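Local coordinates for Pex protein (PDB 2DQL) that is associated with the cyanobacterial circadian clock and, as a PadR-like winged-helix protein, probably binds DNA as a transcriptional regulator, at residues 67-75 with 87-95. Numbering follows the deposited sequence.
Sequences EDNRAITGY and RMYQVSPEW
Trp-95 lays one face of its indole on Ala-71, whose CB sits 3.4 Å from the centroid of the six-membered ring and 14° off its normal, a CH-pi contact. The Arg-87 guanidinium lies with one face over the Gly-74–Tyr-75 peptide, Gly-74 C and Tyr-75 N both 3.5 Å above its plane, while a water sits in plane at its edge. That water accepts from Arg-87 NE and donates to Glu-67 OE1, so the opposite charges are linked through solvent: Glu-67 OE1 and Arg-87 NH2 stay 5.1 Å apart. At the edge of the Tyr-89 ring, Glu-67 OE1 lies 3.3 Å from Tyr-89 CE1. Tyr-75 and Met-88 lie side by side, pointing the same way, with Met-88 CB in CH-pi contact 4.0 Å from the Tyr-75 ring centroid and 29° off its normal; Tyr-75 OH is hydrogen-bonded to Glu-35 OE1. Where the hairpin meets the helix-ending turn, Ser-92 grips twice: OG donates to Arg-70 O from above the carbonyl plane, and N to Ala-71 O at 2.8 Å and 176°. With an alanine at Trp-95, the methyl of Ala-71 would probably lose its aromatic cover and a gap would open beside the turn. Four backbone hydrogen bonds pair Thr-73 with Gln-90 and Tyr-75 with Met-88, establishing an antiparallel beta hairpin. Following helix 56-68 after a short turn, it is consistent with the wing of a PadR-like winged helix-turn-helix domain.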
# COMPACT_ATOMS: atom_id res chain seq x y z
N GLU A 67 -15.84 -2.54 17.00
CA GLU A 67 -16.30 -2.76 18.37
C GLU A 67 -16.38 -1.44 19.14
O GLU A 67 -17.34 -1.21 19.89
CB GLU A 67 -15.37 -3.72 19.11
CG GLU A 67 -15.41 -5.15 18.60
CD GLU A 67 -15.29 -6.17 19.72
OE1 GLU A 67 -14.65 -7.22 19.50
OE2 GLU A 67 -15.86 -5.94 20.81
N ASP A 68 -15.39 -0.56 18.95
CA ASP A 68 -15.41 0.73 19.64
C ASP A 68 -16.66 1.52 19.29
O ASP A 68 -17.22 2.22 20.14
CB ASP A 68 -14.18 1.57 19.27
CG ASP A 68 -12.90 1.09 19.93
OD1 ASP A 68 -12.97 0.29 20.88
OD2 ASP A 68 -11.82 1.53 19.50
N ASN A 69 -17.11 1.39 18.05
CA ASN A 69 -18.29 2.10 17.58
C ASN A 69 -19.59 1.32 17.76
O ASN A 69 -20.66 1.76 17.34
CB ASN A 69 -18.10 2.48 16.11
CG ASN A 69 -17.17 3.68 15.94
OD1 ASN A 69 -17.59 4.82 16.12
ND2 ASN A 69 -15.91 3.41 15.62
N ARG A 70 -19.49 0.15 18.40
CA ARG A 70 -20.65 -0.69 18.66
C ARG A 70 -21.32 -1.15 17.37
O ARG A 70 -22.53 -1.40 17.35
CB ARG A 70 -21.68 0.06 19.51
CG ARG A 70 -21.10 0.85 20.68
CD ARG A 70 -20.41 -0.04 21.69
NE ARG A 70 -19.94 0.73 22.85
CZ ARG A 70 -19.27 0.21 23.87
NH1 ARG A 70 -18.99 -1.09 23.90
NH2 ARG A 70 -18.87 0.98 24.87
N ALA A 71 -20.55 -1.27 16.30
CA ALA A 71 -21.08 -1.69 15.01
C ALA A 71 -21.19 -3.20 14.91
O ALA A 71 -21.93 -3.73 14.08
CB ALA A 71 -20.20 -1.16 13.88
N ILE A 72 -20.44 -3.90 15.76
CA ILE A 72 -20.48 -5.35 15.78
C ILE A 72 -20.43 -5.83 17.23
O ILE A 72 -20.02 -5.10 18.13
CB ILE A 72 -19.28 -6.00 15.01
CG1 ILE A 72 -17.95 -5.68 15.69
CG2 ILE A 72 -19.27 -5.53 13.55
CD1 ILE A 72 -16.75 -6.42 15.10
N THR A 73 -20.90 -7.06 17.44
CA THR A 73 -20.88 -7.66 18.76
C THR A 73 -20.03 -8.92 18.66
O THR A 73 -20.03 -9.59 17.64
CB THR A 73 -22.29 -8.07 19.25
OG1 THR A 73 -22.86 -9.00 18.31
CG2 THR A 73 -23.20 -6.87 19.37
N GLY A 74 -19.29 -9.22 19.72
CA GLY A 74 -18.48 -10.41 19.70
C GLY A 74 -18.92 -11.34 20.82
O GLY A 74 -19.45 -10.87 21.83
N TYR A 75 -18.72 -12.64 20.64
CA TYR A 75 -19.07 -13.61 21.65
C TYR A 75 -18.26 -14.88 21.43
O TYR A 75 -17.72 -15.10 20.35
CB TYR A 75 -20.58 -13.91 21.61
CG TYR A 75 -21.01 -14.89 20.54
CD1 TYR A 75 -21.06 -16.26 20.80
CD2 TYR A 75 -21.38 -14.44 19.27
CE1 TYR A 75 -21.45 -17.16 19.82
CE2 TYR A 75 -21.77 -15.34 18.28
CZ TYR A 75 -21.81 -16.69 18.56
OH TYR A 75 -22.19 -17.59 17.60
N ARG A 87 -13.87 -17.04 18.71
CA ARG A 87 -14.46 -15.72 18.90
C ARG A 87 -15.22 -15.33 17.62
O ARG A 87 -14.62 -15.14 16.57
CB ARG A 87 -13.37 -14.69 19.19
CG ARG A 87 -13.89 -13.32 19.62
CD ARG A 87 -14.57 -13.39 20.98
NE ARG A 87 -14.97 -12.08 21.48
CZ ARG A 87 -15.77 -11.90 22.53
NH1 ARG A 87 -16.25 -12.94 23.19
NH2 ARG A 87 -16.10 -10.68 22.92
N MET A 88 -16.54 -15.22 17.74
CA MET A 88 -17.40 -14.87 16.61
C MET A 88 -17.87 -13.42 16.65
O MET A 88 -18.01 -12.83 17.72
CB MET A 88 -18.63 -15.78 16.61
CG MET A 88 -18.32 -17.27 16.60
SD MET A 88 -17.55 -17.84 15.08
CE MET A 88 -18.77 -17.37 13.88
N TYR A 89 -18.14 -12.87 15.47
CA TYR A 89 -18.61 -11.49 15.36
C TYR A 89 -19.89 -11.43 14.55
O TYR A 89 -20.07 -12.20 13.62
CB TYR A 89 -17.55 -10.63 14.66
CG TYR A 89 -16.24 -10.56 15.42
CD1 TYR A 89 -16.09 -9.70 16.50
CD2 TYR A 89 -15.18 -11.40 15.08
CE1 TYR A 89 -14.90 -9.67 17.23
CE2 TYR A 89 -13.98 -11.38 15.81
CZ TYR A 89 -13.85 -10.51 16.88
OH TYR A 89 -12.69 -10.50 17.62
N GLN A 90 -20.78 -10.50 14.92
CA GLN A 90 -22.05 -10.30 14.21
C GLN A 90 -22.28 -8.81 14.10
O GLN A 90 -21.86 -8.05 14.96
CB GLN A 90 -23.23 -10.88 14.99
CG GLN A 90 -23.21 -12.37 15.22
CD GLN A 90 -24.55 -12.87 15.74
OE1 GLN A 90 -25.31 -12.13 16.38
NE2 GLN A 90 -24.83 -14.14 15.50
N VAL A 91 -22.94 -8.37 13.04
CA VAL A 91 -23.22 -6.95 12.93
C VAL A 91 -24.25 -6.61 14.00
O VAL A 91 -25.14 -7.41 14.28
CB VAL A 91 -23.83 -6.59 11.56
CG1 VAL A 91 -24.11 -5.10 11.50
CG2 VAL A 91 -22.90 -7.00 10.45
N SER A 92 -24.12 -5.44 14.62
CA SER A 92 -25.08 -5.04 15.64
C SER A 92 -26.40 -4.77 14.93
O SER A 92 -26.43 -4.18 13.85
CB SER A 92 -24.59 -3.78 16.37
OG SER A 92 -23.41 -4.06 17.12
N PRO A 93 -27.52 -5.21 15.52
CA PRO A 93 -28.85 -5.03 14.93
C PRO A 93 -29.15 -3.63 14.38
O PRO A 93 -29.61 -3.49 13.25
CB PRO A 93 -29.78 -5.42 16.07
CG PRO A 93 -29.01 -6.50 16.76
CD PRO A 93 -27.61 -5.92 16.81
N GLU A 94 -28.90 -2.60 15.18
CA GLU A 94 -29.19 -1.24 14.74
C GLU A 94 -28.21 -0.67 13.71
O GLU A 94 -28.45 0.41 13.17
CB GLU A 94 -29.29 -0.30 15.94
CG GLU A 94 -30.59 -0.45 16.68
CD GLU A 94 -31.79 -0.25 15.77
OE1 GLU A 94 -31.98 0.88 15.27
OE2 GLU A 94 -32.54 -1.23 15.53
N TRP A 95 -27.13 -1.39 13.44
CA TRP A 95 -26.14 -0.94 12.46
C TRP A 95 -26.40 -1.54 11.08
O TRP A 95 -25.61 -1.36 10.16
CB TRP A 95 -24.73 -1.31 12.90
CG TRP A 95 -24.04 -0.24 13.67
CD1 TRP A 95 -24.28 0.12 14.97
CD2 TRP A 95 -23.01 0.64 13.20
NE1 TRP A 95 -23.46 1.16 15.33
CE2 TRP A 95 -22.67 1.50 14.26
CE3 TRP A 95 -22.34 0.78 11.98
CZ2 TRP A 95 -21.68 2.49 14.15
CZ3 TRP A 95 -21.35 1.76 11.86
CH2 TRP A 95 -21.04 2.60 12.94
O HOH W 1 -13.44 -9.76 20.40
O HOH W 2 -15.46 -8.86 21.47
O HOH W 3 -25.22 -8.60 16.97